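Local coordinates for high affinity transport system protein p37 (Mycoplasma hyorhinis, PDB 3EKI) that binds thiamine diphosphate outside the cell membrane as the lipoprotein component of a high-affinity transport system, probably handing the cofactor on for uptake, at residues Asn70-Asn75 against Gln362-Leu367; Ile248-Asp253 against Glu279-His284. All coordinates share one frame; numbering follows the deposited sequence.

Overall arrangement
Interaction 1 packs helix 64-85 against helix 354-369, and interaction 2 sets the end of strand 248-250 and the loop that follows it beside helix 277-283. They lie on opposite sides of the chain's centre, their own centres 41 Å apart and their nearest atoms about 24 Å apart. Along the sequence, both segments of interaction 2 fall between the two segments of interaction 1. Bound thiamine diphosphate lies between the two regions: the side chain of Phe364 in interaction 1 is about 13 Å from it, that of Asp253 in interaction 2 about 10 Å. The arrangement is consistent with the two-lobed form of periplasmic binding proteins, a ligand held between lobes.

Interaction 1: Asn70-Asn75 against Gln362-Leu367; sequences NTFLEN and QTFINL
Leu367 reaches helix 64-85 with both of its methyls. CD2 lies 3.7 Å from the backbone O of Asn75 and 4.0 Å from Asn75 CB, while CD1 meets CE1 of Phe72 at 4.1 Å. The leucine's CG stands anti to its carbonyl carbon (chi1 -75°), and the fork beyond it divides the contact between these two neighbours. Phe72 gives its ring: CZ comes within 3.7 Å of Phe364 CE1, an atom that sits near the plane of the Phe72 ring, at its edge. The two phenylalanine side chains cross at about a right angle.

This is helix-on-helix packing in a protein of the periplasmic-binding-protein clan. The two short helical segments run at 113° with axes 11.8 Å apart, a separation spanned by large apolar side chains. Phe76, one turn on from Phe72, meets Phe72 and Phe364, the latter edge-to-face, and Tyr375 and Tyr384 extend the aromatic cluster.

Asn75 contributes its CB and backbone O here; its amide turns to another partner, ND2 donating to the backbone O of Gln372. A polar link between the helices comes from Asn366, whose ND2 is hydrogen-bonded to Glu79 OE2.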
loop_
_atom_site.group_PDB
_atom_site.type_symbol
_atom_site.label_atom_id
_atom_site.label_comp_id
_atom_site.label_asym_id
_atom_site.label_seq_id
_atom_site.Cartn_x
_atom_site.Cartn_y
_atom_site.Cartn_z
ATOM N N ASN A 70 8.844 -8.626 19.015
ATOM C CA ASN A 70 9.704 -8.494 20.199
ATOM C C ASN A 70 11.149 -8.230 19.841
ATOM O O ASN A 70 11.853 -7.418 20.460
ATOM C CB ASN A 70 9.542 -9.748 21.084
ATOM C CG ASN A 70 8.174 -9.684 21.745
ATOM O OD1 ASN A 70 7.623 -8.593 21.914
ATOM N ND2 ASN A 70 7.641 -10.836 22.129
ATOM N N THR A 71 11.702 -8.881 18.823
ATOM C CA THR A 71 13.053 -8.567 18.386
ATOM C C THR A 71 13.161 -7.137 17.908
ATOM O O THR A 71 14.090 -6.384 18.167
ATOM C CB THR A 71 13.487 -9.479 17.217
ATOM O OG1 THR A 71 13.578 -10.824 17.696
ATOM C CG2 THR A 71 14.853 -9.057 16.708
ATOM N N PHE A 72 12.127 -6.769 17.121
ATOM C CA PHE A 72 12.109 -5.397 16.626
ATOM C C PHE A 72 12.097 -4.403 17.799
ATOM O O PHE A 72 12.865 -3.453 17.741
ATOM C CB PHE A 72 10.899 -5.172 15.729
ATOM C CG PHE A 72 10.586 -3.724 15.374
ATOM C CD1 PHE A 72 11.287 -3.105 14.371
ATOM C CD2 PHE A 72 9.597 -3.035 16.058
ATOM C CE1 PHE A 72 11.006 -1.792 14.021
ATOM C CE2 PHE A 72 9.310 -1.712 15.714
ATOM C CZ PHE A 72 10.029 -1.114 14.710
ATOM N N LEU A 73 11.235 -4.649 18.771
ATOM C CA LEU A 73 11.124 -3.675 19.874
ATOM C C LEU A 73 12.390 -3.543 20.701
ATOM O O LEU A 73 12.733 -2.450 21.172
ATOM C CB LEU A 73 9.963 -4.087 20.785
ATOM C CG LEU A 73 8.578 -3.847 20.182
ATOM C CD1 LEU A 73 7.553 -4.582 21.025
ATOM C CD2 LEU A 73 8.288 -2.366 20.032
ATOM N N GLU A 74 13.079 -4.662 20.876
ATOM C CA GLU A 74 14.344 -4.666 21.592
ATOM C C GLU A 74 15.384 -3.903 20.789
ATOM O O GLU A 74 16.063 -3.030 21.325
ATOM C CB GLU A 74 14.822 -6.087 21.903
ATOM C CG GLU A 74 16.208 -6.141 22.508
ATOM C CD GLU A 74 16.280 -5.717 23.967
ATOM O OE1 GLU A 74 15.229 -5.533 24.610
ATOM O OE2 GLU A 74 17.417 -5.557 24.464
ATOM N N ASN A 75 15.514 -4.172 19.480
ATOM C CA ASN A 75 16.460 -3.420 18.683
ATOM C C ASN A 75 16.152 -1.927 18.669
ATOM O O ASN A 75 17.055 -1.084 18.669
ATOM C CB ASN A 75 16.410 -3.949 17.245
ATOM C CG ASN A 75 17.049 -5.312 17.096
ATOM O OD1 ASN A 75 17.679 -5.826 18.010
ATOM N ND2 ASN A 75 16.894 -5.929 15.920
ATOM N N GLN A 362 14.579 8.872 13.521
ATOM C CA GLN A 362 15.944 8.512 13.193
ATOM C C GLN A 362 16.250 7.072 13.560
ATOM O O GLN A 362 17.057 6.418 12.881
ATOM C CB GLN A 362 16.922 9.444 13.922
ATOM C CG GLN A 362 18.338 9.373 13.364
ATOM C CD GLN A 362 18.375 9.805 11.903
ATOM O OE1 GLN A 362 17.880 10.885 11.617
ATOM N NE2 GLN A 362 18.952 8.958 11.071
ATOM N N THR A 363 15.576 6.584 14.606
ATOM C CA THR A 363 15.764 5.186 14.976
ATOM C C THR A 363 15.232 4.253 13.869
ATOM O O THR A 363 15.901 3.257 13.554
ATOM C CB THR A 363 15.132 4.875 16.338
ATOM O OG1 THR A 363 15.837 5.638 17.335
ATOM C CG2 THR A 363 15.295 3.412 16.703
ATOM N N PHE A 364 14.090 4.566 13.283
ATOM C CA PHE A 364 13.590 3.769 12.150
ATOM C C PHE A 364 14.639 3.763 11.036
ATOM O O PHE A 364 14.983 2.702 10.506
ATOM C CB PHE A 364 12.244 4.271 11.619
ATOM C CG PHE A 364 11.036 3.728 12.328
ATOM C CD1 PHE A 364 10.563 2.452 12.096
ATOM C CD2 PHE A 364 10.349 4.500 13.244
ATOM C CE1 PHE A 364 9.436 1.991 12.751
ATOM C CE2 PHE A 364 9.239 4.055 13.911
ATOM C CZ PHE A 364 8.777 2.778 13.678
ATOM N N ILE A 365 15.142 4.930 10.686
ATOM C CA ILE A 365 16.102 5.120 9.605
ATOM C C ILE A 365 17.361 4.307 9.856
ATOM O O ILE A 365 17.874 3.572 8.996
ATOM C CB ILE A 365 16.404 6.615 9.417
ATOM C CG1 ILE A 365 15.192 7.395 8.909
ATOM C CG2 ILE A 365 17.596 6.822 8.503
ATOM C CD1 ILE A 365 15.287 8.905 8.944
ATOM N N ASN A 366 17.879 4.441 11.086
ATOM C CA ASN A 366 19.129 3.752 11.406
ATOM C C ASN A 366 18.938 2.251 11.494
ATOM O O ASN A 366 19.871 1.516 11.128
ATOM C CB ASN A 366 19.739 4.317 12.711
ATOM C CG ASN A 366 20.205 5.735 12.607
ATOM O OD1 ASN A 366 20.203 6.421 11.587
ATOM N ND2 ASN A 366 20.666 6.279 13.739
ATOM N N LEU A 367 17.802 1.736 11.944
ATOM C CA LEU A 367 17.515 0.317 12.020
ATOM C C LEU A 367 17.485 -0.277 10.596
ATOM O O LEU A 367 17.953 -1.399 10.401
ATOM C CB LEU A 367 16.201 -0.038 12.709
ATOM C CG LEU A 367 16.134 0.072 14.237
ATOM C CD1 LEU A 367 14.730 -0.297 14.698
ATOM C CD2 LEU A 367 17.173 -0.796 14.934
#

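Interaction 2: Ile248-Asp253 against Glu279-His284; sequences ILHGKD and EDRSAH
Arg281 meets His250 and Asp253 through the two terminal nitrogens of its guanidinium. Against the imidazole, NH1 lies 3.4 Å from His250 CE1 and 3.8 Å from His250 NE2. The ring and guanidinium planes are 73° apart, so the two groups meet steeply instead of stacking flat. The arginine chain leaves the helix with CG beside the carbonyl carbon, runs outward and bends at chi3 (61°) before its head arrives beside the ring.

The electrostatic part is looser. NH2 faces Asp253 OD2 at 4.2 Å, beyond salt-bridge range; the carboxylate oxygen lies at the guanidinium edge, near its plane. The opposite charges probably still attract each other weakly across this partly exposed side of the contact.

A hydrogen bond inside segment 248-253 steadies the imidazole. His250 ND1 donates to Gly251 O at 2.7 Å, nearly straight at 165° and close to the ring plane, which helps fix the rotation of the ring that Arg281 approaches.

Strand 248-250 is an inner strand of a mixed sheet, between parallel strands 288-290 and 304-308. His250 touches Gln290 and Phe306 on these neighbours, and Arg281 rests on Tyr288. One residue earlier on helix 277-283, the Asp280 carboxylate bonds to Trp240 and Tyr288 and forms a salt bridge with Arg244, tying that helix to helix 240-245 and to the edge strand 288-290.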
loop_
_atom_site.group_PDB
_atom_site.type_symbol
_atom_site.label_atom_id
_atom_site.label_comp_id
_atom_site.label_asym_id
_atom_site.label_seq_id
_atom_site.Cartn_x
_atom_site.Cartn_y
_atom_site.Cartn_z
ATOM N N ILE A 248 -17.079 -4.872 -12.687
ATOM C CA ILE A 248 -15.884 -4.398 -12.011
ATOM C C ILE A 248 -15.820 -4.826 -10.549
ATOM O O ILE A 248 -16.720 -4.535 -9.755
ATOM C CB ILE A 248 -15.847 -2.867 -12.088
ATOM C CG1 ILE A 248 -15.774 -2.314 -13.506
ATOM C CG2 ILE A 248 -14.702 -2.328 -11.235
ATOM C CD1 ILE A 248 -15.977 -0.818 -13.616
ATOM N N LEU A 249 -14.741 -5.499 -10.210
ATOM C CA LEU A 249 -14.400 -5.810 -8.821
ATOM C C LEU A 249 -13.541 -4.697 -8.238
ATOM O O LEU A 249 -12.645 -4.194 -8.913
ATOM C CB LEU A 249 -13.597 -7.081 -8.716
ATOM C CG LEU A 249 -14.178 -8.386 -9.219
ATOM C CD1 LEU A 249 -13.229 -9.523 -8.848
ATOM C CD2 LEU A 249 -15.570 -8.641 -8.648
ATOM N N HIS A 250 -13.809 -4.337 -6.986
ATOM C CA HIS A 250 -13.145 -3.228 -6.347
ATOM C C HIS A 250 -13.015 -3.475 -4.850
ATOM O O HIS A 250 -13.639 -4.405 -4.340
ATOM C CB HIS A 250 -14.000 -1.970 -6.630
ATOM C CG HIS A 250 -15.405 -2.135 -6.139
ATOM N ND1 HIS A 250 -15.717 -1.836 -4.824
ATOM C CD2 HIS A 250 -16.566 -2.584 -6.667
ATOM C CE1 HIS A 250 -16.998 -2.073 -4.588
ATOM N NE2 HIS A 250 -17.555 -2.537 -5.707
ATOM N N GLY A 251 -12.251 -2.633 -4.162
ATOM C CA GLY A 251 -12.198 -2.665 -2.696
ATOM C C GLY A 251 -13.198 -1.689 -2.101
ATOM O O GLY A 251 -14.149 -1.180 -2.719
ATOM N N LYS A 252 -13.003 -1.393 -0.807
ATOM C CA LYS A 252 -13.900 -0.442 -0.157
ATOM C C LYS A 252 -13.729 0.946 -0.735
ATOM O O LYS A 252 -12.664 1.335 -1.225
ATOM C CB LYS A 252 -13.589 -0.399 1.346
ATOM C CG LYS A 252 -13.855 -1.704 2.073
ATOM C CD LYS A 252 -13.962 -1.471 3.580
ATOM C CE LYS A 252 -14.125 -2.788 4.330
ATOM N NZ LYS A 252 -13.108 -2.948 5.406
ATOM N N ASP A 253 -14.766 1.776 -0.638
ATOM C CA ASP A 253 -14.673 3.071 -1.281
ATOM C C ASP A 253 -13.698 4.024 -0.596
ATOM O O ASP A 253 -13.438 5.084 -1.154
ATOM C CB ASP A 253 -16.053 3.719 -1.388
ATOM C CG ASP A 253 -16.726 4.004 -0.064
ATOM O OD1 ASP A 253 -16.027 4.256 0.940
ATOM O OD2 ASP A 253 -17.983 3.981 -0.058
ATOM N N GLU A 279 -21.687 6.902 -7.674
ATOM C CA GLU A 279 -22.936 7.272 -8.342
ATOM C C GLU A 279 -23.264 6.292 -9.458
ATOM O O GLU A 279 -24.417 5.902 -9.564
ATOM C CB GLU A 279 -22.900 8.682 -8.916
ATOM C CG GLU A 279 -23.593 9.717 -8.032
ATOM C CD GLU A 279 -23.673 11.089 -8.674
ATOM O OE1 GLU A 279 -24.667 11.371 -9.381
ATOM O OE2 GLU A 279 -22.745 11.897 -8.472
ATOM N N ASP A 280 -22.272 5.921 -10.242
ATOM C CA ASP A 280 -22.483 4.922 -11.299
ATOM C C ASP A 280 -22.947 3.588 -10.745
ATOM O O ASP A 280 -23.862 2.961 -11.276
ATOM C CB ASP A 280 -21.174 4.788 -12.083
ATOM C CG ASP A 280 -21.315 4.030 -13.395
ATOM O OD1 ASP A 280 -20.937 2.835 -13.413
ATOM O OD2 ASP A 280 -21.808 4.614 -14.384
ATOM N N ARG A 281 -22.356 3.111 -9.645
ATOM C CA ARG A 281 -22.789 1.848 -9.062
ATOM C C ARG A 281 -24.217 1.894 -8.561
ATOM O O ARG A 281 -24.949 0.918 -8.638
ATOM C CB ARG A 281 -21.821 1.438 -7.949
ATOM C CG ARG A 281 -22.408 0.388 -7.022
ATOM C CD ARG A 281 -21.435 0.067 -5.895
ATOM N NE ARG A 281 -21.116 1.230 -5.061
ATOM C CZ ARG A 281 -20.191 1.196 -4.104
ATOM N NH1 ARG A 281 -19.514 0.086 -3.856
ATOM N NH2 ARG A 281 -19.920 2.253 -3.359
ATOM N N SER A 282 -24.664 3.053 -8.048
ATOM C CA SER A 282 -26.020 3.157 -7.526
ATOM C C SER A 282 -27.070 3.024 -8.621
ATOM O O SER A 282 -28.229 2.711 -8.399
ATOM C CB SER A 282 -26.211 4.468 -6.765
ATOM O OG SER A 282 -26.476 5.567 -7.616
ATOM N N ALA A 283 -26.659 3.287 -9.858
ATOM C CA ALA A 283 -27.588 3.138 -10.968
ATOM C C ALA A 283 -27.367 1.831 -11.715
ATOM O O ALA A 283 -28.208 1.472 -12.545
ATOM C CB ALA A 283 -27.410 4.304 -11.933
ATOM N N HIS A 284 -26.238 1.169 -11.475
ATOM C CA HIS A 284 -25.793 -0.043 -12.189
ATOM C C HIS A 284 -25.223 -1.059 -11.213
ATOM O O HIS A 284 -24.042 -1.412 -11.321
ATOM C CB HIS A 284 -24.767 0.314 -13.285
ATOM C CG HIS A 284 -25.281 1.384 -14.203
ATOM N ND1 HIS A 284 -24.920 2.707 -14.169
ATOM C CD2 HIS A 284 -26.219 1.305 -15.173
ATOM C CE1 HIS A 284 -25.591 3.385 -15.092
ATOM N NE2 HIS A 284 -26.389 2.550 -15.717
#